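Chitinase (Thermococcus chitonophagus, PDB 5XSW) probably hydrolyses chitin as an endochitinase, the chain here being the C-terminal part of a longer protein. Local coordinates at residues 313-316 and 317-321; 345-348 and 349-353; 417-420 and 421-425; 425-428 and 429-433. One frame throughout, in Å; residues are numbered along the deposited sequence.

All four contacts are local, between residues close in sequence, and they fall into two pairs on opposite sides of the chain's centre. Contact 1, in helix 313-321, and contact 2, in the turns joining helix 340-346 to helix 353-357, touch each other, with centres about 13 Å apart. Contact 3 covers the loop and first turn of helix 421-439, and contact 4 continues along it; they share N425 and have centres about 12 Å apart. Contact 3 lies at the surface; the others are partly buried. Contacts 1 and 4 combine main-chain helix bonds with side chains that divide between core and solvent, contact 2 turns on one carbonyl that takes two donors, and contact 3 caps a helix start.

Contact 1 of 4, residues 313-316 and 317-321; sequences DKYN and EFLRL
The Y315 ring and the R320 guanidinium are the flat groups through which 313-316 and 317-321 meet. At the edge of the Y315 ring, close to its plane, lies a methyl of L319, with Y315 CE1 to L319 CD1 at 3.9 Å. The ring also stacks with Y308 of helix 288-311, and its hydroxyl bonds to E328. The R320 guanidinium turns one face to the helix backbone. E317 CA sits 3.4 Å above that plane, offset toward the rim, and R320 NH2 comes to 3.7 Å from N316 O. A bend at chi3 (68°) folds the arginine back to this place, although its first bonds run extended.

N316 contributes an oxygen rather than a ring: its OD1 is 3.6 Å from L319 CD1, so this methyl touches both the tyrosine edge and the amide. That amide oxygen also bonds to the Y308 hydroxyl. K314 and E317 meet through the stem, K314 CG lying 3.9 Å from E317 OE1. Their charged ends do not pair, because K314 NZ is 6.2 Å from E317 OE1; NZ bonds to F349 O.

Four main-chain bonds join the two segments. F318 N to K314 O is the shortest at 2.8 Å, with 159° at the hydrogen, whereas E317 N to D313 O stretches to 3.3 Å. Each runs from residue i+4 back to residue i, the repeat that defines an alpha-helix.

Contact 2 of 4, residues 345-348 and 349-353; sequences ALKI and FSDNW
N352 and L346 form the straightest bond in the tight part of this contact. N352 ND2 gives to L346 O at 2.8 Å with 169° at the hydrogen, and the acceptor lies almost in the plane of the amide, so one bond fixes how that group is rotated. Next to it K347 O takes two main-chain donors from opposite faces of its carbonyl plane. N352 N stands at 2.8 Å from K347 O, while S350 N is farther from the same oxygen, 3.3 Å, and sits well above the plane. On the buried side I348 and F349 lie alongside each other, and I348 CG2 rests over one ring face in a CH-pi contact, 3.8 Å from the F349 centroid. I348 O meets W353 CA at 3.2 Å, a C-H...O contact.

The looser, more exposed side is formed by K347, D351 and S350. K347 bends at chi2 (-60°) and runs beside the aspartate with only its stem near, K347 CG to D351 OD2 being 3.7 Å. A water accepts a weak bond from K347 NZ and donates to S350 OG; these groups also bond to N485 O and P486 O of the chain's terminus.

K347, with positive phi (56°), is the first residue past helix 340-346. Two successive type I beta turns, K347 to S350 and S350 to W353, then carry the chain into helix 353-357.

Contact 3 of 4, residues 417-420 and 421-425; sequences GAIS and DEEWN
S420 N gives the shortest side-chain bond here, reaching E423 OE2 at 2.8 Å with 172° at the hydrogen. The donor approaches the anti side of that oxygen and stands 27° out of the carboxylate plane. E423 keeps an extended chain beyond CG, which carries the acid back past the start of the helix to the serine backbone. The return bond runs the other way: E423 N gives to S420 OG at 3.1 Å. With chi1 of 67°, OG of S420 lies between its own backbone N and carbonyl carbon, turned toward the first turn. A third link, W424 N to S420 O at 2.8 Å, begins the regular helix pattern. S420 is thus tied by its N, OG and O to the two residues that follow three and four positions later.

Apolar packing reinforces this polar grip. I419 CG2 touches E423 CB at 3.7 Å, and I419 CD1 comes up at the edge of the indole, 3.9 Å from W424 CZ3. R410 makes a cation-pi contact with W424, and I419 also leans on W464 and P465.

The acids D421, E422 and E423 sit at the positive end of the helix dipole, which probably helps to hold their charge. S420 as N-cap and E423 form a capping box, and I419 with W424, the residues at N' and N4, complete a hydrophobic staple that starts helix 421-439.

Contact 4 of 4, residues 425-428 and 429-433; sequences NAMM and RDVKR
R429 lays one face of its guanidinium over the backbone at N425 and A426 on the exposed side of the helix. A426 CA is 3.5 Å above the plane, toward the rim, and R429 NH2 lies 3.7 Å from A426 CB. A bend at chi3 (-68°) doubles the chain back to this position; R429 NH1 is 3.7 Å from N425 O, which already receives the main-chain N of R429.

The hydrogen bonds are the regular i+4 to i set. V431 N to M427 O measures 2.8 Å, while D430 N reaches A426 O at 3.1 Å with 172° at the hydrogen. A water donates to A426 O, and a weak bond joins it to D430 OD1, so it bridges backbone and acid. D430 finds its strongest partner outside the pair, since OD2 bonds to H463 NE2, and OD1 also takes G125 N.

Apolar contacts make up the inner side. V431 CG1 meets M428 CE at 4.2 Å, the methionine curling round through chi2 and chi3 to bring its methyl near. V431 CG2 lies 4.4 Å from M427 CG.

Among its neighbours, this part of helix 421-439 rests M428 and V431 on helix 399-412, and M427, D430 and V431 on helix 449-461.

Contact 1 of 4, residues 313-316 and 317-321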
loop_
_atom_site.group_PDB
_atom_site.type_symbol
_atom_site.label_atom_id
_atom_site.label_comp_id
_atom_site.label_asym_id
_atom_site.label_seq_id
_atom_site.Cartn_x
_atom_site.Cartn_y
_atom_site.Cartn_z
ATOM N N ASP A 313 -20.878 -6.106 -15.554
ATOM C CA ASP A 313 -21.970 -5.378 -16.225
ATOM C C ASP A 313 -22.868 -4.612 -15.281
ATOM O O ASP A 313 -23.477 -3.609 -15.645
ATOM C CB ASP A 313 -22.820 -6.364 -17.047
ATOM C CG ASP A 313 -22.160 -6.717 -18.387
ATOM O OD1 ASP A 313 -21.299 -5.917 -18.860
ATOM O OD2 ASP A 313 -22.498 -7.786 -18.960
ATOM N N LYS A 314 -22.955 -5.072 -14.046
ATOM C CA LYS A 314 -23.752 -4.342 -13.060
ATOM C C LYS A 314 -23.281 -2.904 -12.817
ATOM O O LYS A 314 -24.071 -2.044 -12.395
ATOM C CB LYS A 314 -23.734 -5.138 -11.748
ATOM C CG LYS A 314 -24.908 -4.914 -10.825
ATOM C CD LYS A 314 -25.120 -6.049 -9.785
ATOM C CE LYS A 314 -26.430 -5.762 -8.923
ATOM N NZ LYS A 314 -26.849 -6.744 -7.826
ATOM N N TYR A 315 -21.995 -2.622 -13.076
ATOM C CA TYR A 315 -21.510 -1.239 -12.834
ATOM C C TYR A 315 -22.198 -0.252 -13.779
ATOM O O TYR A 315 -22.722 0.767 -13.365
ATOM C CB TYR A 315 -19.978 -1.156 -13.018
ATOM C CG TYR A 315 -19.350 0.134 -12.499
ATOM C CD1 TYR A 315 -19.382 1.284 -13.247
ATOM C CD2 TYR A 315 -18.740 0.191 -11.204
ATOM C CE1 TYR A 315 -18.781 2.489 -12.778
ATOM C CE2 TYR A 315 -18.150 1.373 -10.730
ATOM C CZ TYR A 315 -18.164 2.511 -11.516
ATOM O OH TYR A 315 -17.588 3.668 -11.043
ATOM N N ASN A 316 -22.177 -0.539 -15.071
ATOM C CA ASN A 316 -22.889 0.355 -16.023
ATOM C C ASN A 316 -24.432 0.377 -15.791
ATOM O O ASN A 316 -25.090 1.391 -15.978
ATOM C CB ASN A 316 -22.573 -0.070 -17.470
ATOM C CG ASN A 316 -21.111 0.202 -17.829
ATOM O OD1 ASN A 316 -20.499 1.067 -17.215
ATOM N ND2 ASN A 316 -20.553 -0.538 -18.771
ATOM N N GLU A 317 -24.957 -0.733 -15.304
ATOM C CA GLU A 317 -26.380 -0.792 -14.969
ATOM C C GLU A 317 -26.664 0.169 -13.821
ATOM O O GLU A 317 -27.604 0.949 -13.869
ATOM C CB GLU A 317 -26.779 -2.236 -14.637
ATOM C CG GLU A 317 -28.228 -2.386 -14.272
ATOM C CD GLU A 317 -28.560 -3.785 -13.724
ATOM O OE1 GLU A 317 -27.623 -4.601 -13.575
ATOM O OE2 GLU A 317 -29.759 -4.059 -13.440
ATOM N N PHE A 318 -25.780 0.193 -12.815
ATOM C CA PHE A 318 -25.910 1.182 -11.742
ATOM C C PHE A 318 -25.821 2.623 -12.252
ATOM O O PHE A 318 -26.570 3.482 -11.788
ATOM C CB PHE A 318 -24.817 0.928 -10.656
ATOM C CG PHE A 318 -24.855 1.911 -9.535
ATOM C CD1 PHE A 318 -25.764 1.759 -8.501
ATOM C CD2 PHE A 318 -24.023 2.996 -9.541
ATOM C CE1 PHE A 318 -25.824 2.664 -7.501
ATOM C CE2 PHE A 318 -24.062 3.937 -8.507
ATOM C CZ PHE A 318 -24.953 3.768 -7.498
ATOM N N LEU A 319 -24.883 2.904 -13.162
ATOM C CA LEU A 319 -24.751 4.276 -13.700
ATOM C C LEU A 319 -26.066 4.698 -14.432
ATOM O O LEU A 319 -26.531 5.831 -14.361
ATOM C CB LEU A 319 -23.584 4.369 -14.687
ATOM C CG LEU A 319 -22.092 4.154 -14.252
ATOM C CD1 LEU A 319 -21.128 4.149 -15.451
ATOM C CD2 LEU A 319 -21.682 5.225 -13.261
ATOM N N ARG A 320 -26.642 3.757 -15.154
ATOM C CA ARG A 320 -27.910 3.999 -15.908
ATOM C C ARG A 320 -29.067 4.266 -14.923
ATOM O O ARG A 320 -29.813 5.202 -15.087
ATOM C CB ARG A 320 -28.128 2.781 -16.830
ATOM C CG ARG A 320 -29.355 2.676 -17.711
ATOM C CD ARG A 320 -29.108 1.594 -18.823
ATOM N NE ARG A 320 -29.019 0.208 -18.334
ATOM C CZ ARG A 320 -27.927 -0.583 -18.383
ATOM N NH1 ARG A 320 -28.001 -1.822 -17.901
ATOM N NH2 ARG A 320 -26.759 -0.167 -18.900
ATOM N N LEU A 321 -29.153 3.511 -13.832
ATOM C CA LEU A 321 -30.358 3.541 -12.982
ATOM C C LEU A 321 -30.361 4.434 -11.780
ATOM O O LEU A 321 -31.445 4.800 -11.311
ATOM C CB LEU A 321 -30.682 2.131 -12.466
ATOM C CG LEU A 321 -30.918 1.015 -13.499
ATOM C CD1 LEU A 321 -31.009 -0.351 -12.848
ATOM C CD2 LEU A 321 -32.200 1.293 -14.245
#

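Contact 2 of 4, residues 345-348 and 349-353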
loop_
_atom_site.group_PDB
_atom_site.type_symbol
_atom_site.label_atom_id
_atom_site.label_comp_id
_atom_site.label_asym_id
_atom_site.label_seq_id
_atom_site.Cartn_x
_atom_site.Cartn_y
_atom_site.Cartn_z
ATOM N N ALA A 345 -17.803 -2.329 2.095
ATOM C CA ALA A 345 -18.655 -2.542 3.267
ATOM C C ALA A 345 -20.075 -1.979 3.071
ATOM O O ALA A 345 -21.026 -2.433 3.756
ATOM C CB ALA A 345 -18.063 -1.916 4.487
ATOM N N LEU A 346 -20.224 -0.996 2.181
ATOM C CA LEU A 346 -21.543 -0.382 1.915
ATOM C C LEU A 346 -22.484 -1.365 1.201
ATOM O O LEU A 346 -23.715 -1.192 1.263
ATOM C CB LEU A 346 -21.394 0.906 1.054
ATOM C CG LEU A 346 -20.493 1.977 1.670
ATOM C CD1 LEU A 346 -20.294 3.144 0.645
ATOM C CD2 LEU A 346 -21.104 2.451 2.954
ATOM N N LYS A 347 -21.900 -2.313 0.470
ATOM C CA LYS A 347 -22.652 -3.303 -0.302
ATOM C C LYS A 347 -23.642 -2.651 -1.300
ATOM O O LYS A 347 -24.744 -3.162 -1.520
ATOM C CB LYS A 347 -23.427 -4.251 0.654
ATOM C CG LYS A 347 -22.489 -5.128 1.513
ATOM C CD LYS A 347 -21.608 -6.002 0.594
ATOM C CE LYS A 347 -20.803 -6.988 1.475
ATOM N NZ LYS A 347 -19.863 -7.901 0.753
ATOM N N ILE A 348 -23.235 -1.541 -1.901
ATOM C CA ILE A 348 -24.042 -0.852 -2.922
ATOM C C ILE A 348 -24.416 -1.735 -4.104
ATOM O O ILE A 348 -25.514 -1.623 -4.660
ATOM C CB ILE A 348 -23.279 0.389 -3.416
ATOM C CG1 ILE A 348 -23.422 1.477 -2.346
ATOM C CG2 ILE A 348 -23.778 0.832 -4.831
ATOM C CD1 ILE A 348 -22.326 2.568 -2.430
ATOM N N PHE A 349 -23.534 -2.650 -4.481
ATOM C CA PHE A 349 -23.735 -3.434 -5.681
ATOM C C PHE A 349 -24.297 -4.815 -5.404
ATOM O O PHE A 349 -24.318 -5.655 -6.275
ATOM C CB PHE A 349 -22.413 -3.546 -6.464
ATOM C CG PHE A 349 -21.906 -2.207 -6.931
ATOM C CD1 PHE A 349 -21.093 -1.438 -6.099
ATOM C CD2 PHE A 349 -22.284 -1.692 -8.182
ATOM C CE1 PHE A 349 -20.652 -0.141 -6.515
ATOM C CE2 PHE A 349 -21.866 -0.418 -8.606
ATOM C CZ PHE A 349 -21.037 0.353 -7.789
ATOM N N SER A 350 -24.728 -5.065 -4.177
ATOM C CA SER A 350 -25.279 -6.388 -3.853
ATOM C C SER A 350 -26.408 -6.164 -2.871
ATOM O O SER A 350 -27.503 -5.715 -3.273
ATOM C CB SER A 350 -24.195 -7.338 -3.305
ATOM O OG SER A 350 -23.407 -6.697 -2.294
ATOM N N ASP A 351 -26.140 -6.365 -1.585
ATOM C CA ASP A 351 -27.194 -6.305 -0.557
ATOM C C ASP A 351 -28.011 -5.031 -0.576
ATOM O O ASP A 351 -29.216 -5.067 -0.271
ATOM C CB ASP A 351 -26.619 -6.453 0.866
ATOM C CG ASP A 351 -25.625 -7.584 0.988
ATOM O OD1 ASP A 351 -25.347 -8.274 -0.014
ATOM O OD2 ASP A 351 -25.077 -7.764 2.093
ATOM N N ASN A 352 -27.387 -3.889 -0.878
ATOM C CA ASN A 352 -28.114 -2.630 -0.743
ATOM C C ASN A 352 -28.406 -1.942 -2.082
ATOM O O ASN A 352 -28.682 -0.753 -2.144
ATOM C CB ASN A 352 -27.370 -1.674 0.221
ATOM C CG ASN A 352 -27.304 -2.244 1.618
ATOM O OD1 ASN A 352 -28.312 -2.701 2.131
ATOM N ND2 ASN A 352 -26.113 -2.298 2.211
ATOM N N TRP A 353 -28.404 -2.730 -3.136
ATOM C CA TRP A 353 -28.678 -2.229 -4.473
ATOM C C TRP A 353 -29.899 -1.314 -4.616
ATOM O O TRP A 353 -29.793 -0.191 -5.150
ATOM C CB TRP A 353 -28.809 -3.422 -5.397
ATOM C CG TRP A 353 -29.151 -3.131 -6.816
ATOM C CD1 TRP A 353 -30.397 -3.216 -7.408
ATOM C CD2 TRP A 353 -28.240 -2.771 -7.844
ATOM N NE1 TRP A 353 -30.299 -2.909 -8.736
ATOM C CE2 TRP A 353 -28.990 -2.637 -9.041
ATOM C CE3 TRP A 353 -26.862 -2.513 -7.874
ATOM C CZ2 TRP A 353 -28.404 -2.276 -10.254
ATOM C CZ3 TRP A 353 -26.278 -2.159 -9.089
ATOM C CH2 TRP A 353 -27.043 -2.041 -10.262
HETATM O O HOH W 1 -22.255 -9.356 -1.102
#

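Contact 3 of 4, residues 417-420 and 421-425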
loop_
_atom_site.group_PDB
_atom_site.type_symbol
_atom_site.label_atom_id
_atom_site.label_comp_id
_atom_site.label_asym_id
_atom_site.label_seq_id
_atom_site.Cartn_x
_atom_site.Cartn_y
_atom_site.Cartn_z
ATOM N N GLY A 417 11.350 -0.482 -22.500
ATOM C CA GLY A 417 10.842 -1.462 -23.437
ATOM C C GLY A 417 9.468 -1.091 -23.937
ATOM O O GLY A 417 8.942 -1.716 -24.859
ATOM N N ALA A 418 8.845 -0.094 -23.317
ATOM C CA ALA A 418 7.511 0.271 -23.756
ATOM C C ALA A 418 7.604 1.161 -24.971
ATOM O O ALA A 418 6.847 1.013 -25.914
ATOM C CB ALA A 418 6.720 0.971 -22.635
ATOM N N ILE A 419 8.487 2.147 -24.909
ATOM C CA ILE A 419 8.672 3.076 -26.006
ATOM C C ILE A 419 10.191 3.180 -26.226
ATOM O O ILE A 419 10.920 3.569 -25.307
ATOM C CB ILE A 419 8.089 4.472 -25.697
ATOM C CG1 ILE A 419 6.633 4.376 -25.203
ATOM C CG2 ILE A 419 8.235 5.410 -26.929
ATOM C CD1 ILE A 419 6.007 5.729 -24.823
ATOM N N SER A 420 10.683 2.797 -27.408
ATOM C CA SER A 420 12.139 2.841 -27.652
ATOM C C SER A 420 12.632 4.263 -27.770
ATOM O O SER A 420 11.828 5.186 -27.967
ATOM C CB SER A 420 12.504 2.083 -28.924
ATOM O OG SER A 420 11.979 2.756 -30.056
ATOM N N ASP A 421 13.951 4.450 -27.710
ATOM C CA ASP A 421 14.527 5.791 -27.892
ATOM C C ASP A 421 14.129 6.380 -29.237
ATOM O O ASP A 421 13.791 7.559 -29.334
ATOM C CB ASP A 421 16.043 5.760 -27.764
ATOM C CG ASP A 421 16.487 5.480 -26.352
ATOM O OD1 ASP A 421 15.787 4.699 -25.682
ATOM O OD2 ASP A 421 17.505 6.048 -25.892
ATOM N N GLU A 422 14.116 5.538 -30.261
ATOM C CA GLU A 422 13.829 5.997 -31.610
ATOM C C GLU A 422 12.391 6.441 -31.711
ATOM O O GLU A 422 12.092 7.447 -32.362
ATOM C CB GLU A 422 14.092 4.899 -32.643
ATOM C CG GLU A 422 15.550 4.480 -32.777
ATOM C CD GLU A 422 15.735 3.342 -33.777
ATOM O OE1 GLU A 422 14.724 2.926 -34.402
ATOM O OE2 GLU A 422 16.888 2.871 -33.936
ATOM N N GLU A 423 11.504 5.649 -31.106
ATOM C CA GLU A 423 10.089 5.982 -31.042
ATOM C C GLU A 423 9.900 7.294 -30.281
ATOM O O GLU A 423 9.191 8.197 -30.751
ATOM C CB GLU A 423 9.305 4.833 -30.393
ATOM C CG GLU A 423 9.283 3.592 -31.280
ATOM C CD GLU A 423 8.778 2.291 -30.603
ATOM O OE1 GLU A 423 8.337 1.409 -31.371
ATOM O OE2 GLU A 423 8.829 2.126 -29.348
ATOM N N TRP A 424 10.574 7.425 -29.136
ATOM C CA TRP A 424 10.446 8.646 -28.326
ATOM C C TRP A 424 10.947 9.861 -29.114
ATOM O O TRP A 424 10.326 10.934 -29.116
ATOM C CB TRP A 424 11.197 8.518 -26.988
ATOM C CG TRP A 424 10.818 9.635 -26.086
ATOM C CD1 TRP A 424 11.416 10.867 -26.002
ATOM C CD2 TRP A 424 9.699 9.671 -25.185
ATOM N NE1 TRP A 424 10.757 11.644 -25.071
ATOM C CE2 TRP A 424 9.700 10.936 -24.562
ATOM C CE3 TRP A 424 8.728 8.738 -24.804
ATOM C CZ2 TRP A 424 8.746 11.301 -23.602
ATOM C CZ3 TRP A 424 7.786 9.105 -23.841
ATOM C CH2 TRP A 424 7.801 10.379 -23.264
ATOM N N ASN A 425 12.080 9.697 -29.799
ATOM C CA ASN A 425 12.625 10.786 -30.622
ATOM C C ASN A 425 11.706 11.145 -31.749
ATOM O O ASN A 425 11.483 12.324 -32.014
ATOM C CB ASN A 425 14.001 10.397 -31.192
ATOM C CG ASN A 425 15.043 10.294 -30.120
ATOM O OD1 ASN A 425 14.927 10.927 -29.070
ATOM N ND2 ASN A 425 16.065 9.485 -30.360
#

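Contact 4 of 4, residues 425-428 and 429-433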
loop_
_atom_site.group_PDB
_atom_site.type_symbol
_atom_site.label_atom_id
_atom_site.label_comp_id
_atom_site.label_asym_id
_atom_site.label_seq_id
_atom_site.Cartn_x
_atom_site.Cartn_y
_atom_site.Cartn_z
ATOM N N ASN A 425 12.080 9.697 -29.799
ATOM C CA ASN A 425 12.625 10.786 -30.622
ATOM C C ASN A 425 11.706 11.145 -31.749
ATOM O O ASN A 425 11.483 12.324 -32.014
ATOM C CB ASN A 425 14.001 10.397 -31.192
ATOM C CG ASN A 425 15.043 10.294 -30.120
ATOM O OD1 ASN A 425 14.927 10.927 -29.070
ATOM N ND2 ASN A 425 16.065 9.485 -30.360
ATOM N N ALA A 426 11.145 10.132 -32.418
ATOM C CA ALA A 426 10.165 10.424 -33.477
ATOM C C ALA A 426 8.945 11.158 -32.922
ATOM O O ALA A 426 8.400 12.098 -33.542
ATOM C CB ALA A 426 9.730 9.135 -34.182
ATOM N N MET A 427 8.498 10.717 -31.748
ATOM C CA MET A 427 7.370 11.386 -31.085
ATOM C C MET A 427 7.692 12.868 -30.827
ATOM O O MET A 427 6.900 13.776 -31.143
ATOM C CB MET A 427 7.019 10.620 -29.777
ATOM C CG MET A 427 5.762 11.167 -29.057
ATOM S SD MET A 427 5.850 10.625 -27.327
ATOM C CE MET A 427 6.950 11.864 -26.719
ATOM N N MET A 428 8.864 13.134 -30.266
ATOM C CA MET A 428 9.217 14.499 -29.931
ATOM C C MET A 428 9.408 15.391 -31.185
ATOM O O MET A 428 9.039 16.558 -31.155
ATOM C CB MET A 428 10.484 14.488 -29.043
ATOM C CG MET A 428 10.198 14.014 -27.579
ATOM S SD MET A 428 8.771 14.855 -26.785
ATOM C CE MET A 428 9.263 16.563 -26.774
ATOM N N ARG A 429 9.925 14.847 -32.304
ATOM C CA ARG A 429 9.889 15.625 -33.584
ATOM C C ARG A 429 8.456 16.046 -33.967
ATOM O O ARG A 429 8.188 17.218 -34.274
ATOM C CB ARG A 429 10.530 14.813 -34.740
ATOM C CG ARG A 429 12.062 14.718 -34.632
ATOM C CD ARG A 429 12.736 14.190 -35.919
ATOM N NE ARG A 429 12.416 12.783 -36.185
ATOM C CZ ARG A 429 13.029 11.754 -35.596
ATOM N NH1 ARG A 429 14.005 11.958 -34.710
ATOM N NH2 ARG A 429 12.672 10.522 -35.899
ATOM N N ASP A 430 7.510 15.092 -33.924
ATOM C CA ASP A 430 6.105 15.426 -34.183
ATOM C C ASP A 430 5.533 16.457 -33.206
ATOM O O ASP A 430 4.824 17.381 -33.601
ATOM C CB ASP A 430 5.237 14.172 -34.112
ATOM C CG ASP A 430 5.342 13.294 -35.364
ATOM O OD1 ASP A 430 6.028 13.679 -36.366
ATOM O OD2 ASP A 430 4.706 12.214 -35.338
ATOM N N VAL A 431 5.843 16.292 -31.913
ATOM C CA VAL A 431 5.356 17.256 -30.904
ATOM C C VAL A 431 5.908 18.642 -31.181
ATOM O O VAL A 431 5.201 19.664 -31.132
ATOM C CB VAL A 431 5.778 16.790 -29.460
ATOM C CG1 VAL A 431 5.626 17.934 -28.431
ATOM C CG2 VAL A 431 4.979 15.514 -29.056
ATOM N N LYS A 432 7.213 18.701 -31.462
ATOM C CA LYS A 432 7.800 20.030 -31.778
ATOM C C LYS A 432 7.209 20.657 -33.042
ATOM O O LYS A 432 6.902 21.886 -33.098
ATOM C CB LYS A 432 9.330 19.929 -31.936
ATOM C CG LYS A 432 9.944 21.329 -32.180
ATOM C CD LYS A 432 11.400 21.370 -31.905
ATOM C CE LYS A 432 11.885 22.833 -31.856
ATOM N NZ LYS A 432 13.300 22.815 -31.353
ATOM N N ARG A 433 7.030 19.818 -34.068
ATOM C CA ARG A 433 6.384 20.334 -35.298
ATOM C C ARG A 433 4.988 20.824 -35.013
ATOM O O ARG A 433 4.574 21.901 -35.478
ATOM C CB ARG A 433 6.344 19.262 -36.410
ATOM C CG ARG A 433 5.725 19.802 -37.717
ATOM C CD ARG A 433 5.796 18.792 -38.861
ATOM N NE ARG A 433 5.070 19.255 -40.058
ATOM C CZ ARG A 433 5.613 19.989 -41.032
ATOM N NH1 ARG A 433 6.891 20.350 -40.964
ATOM N NH2 ARG A 433 4.880 20.354 -42.078
HETATM O O HOH W 2 8.100 11.769 -36.514
#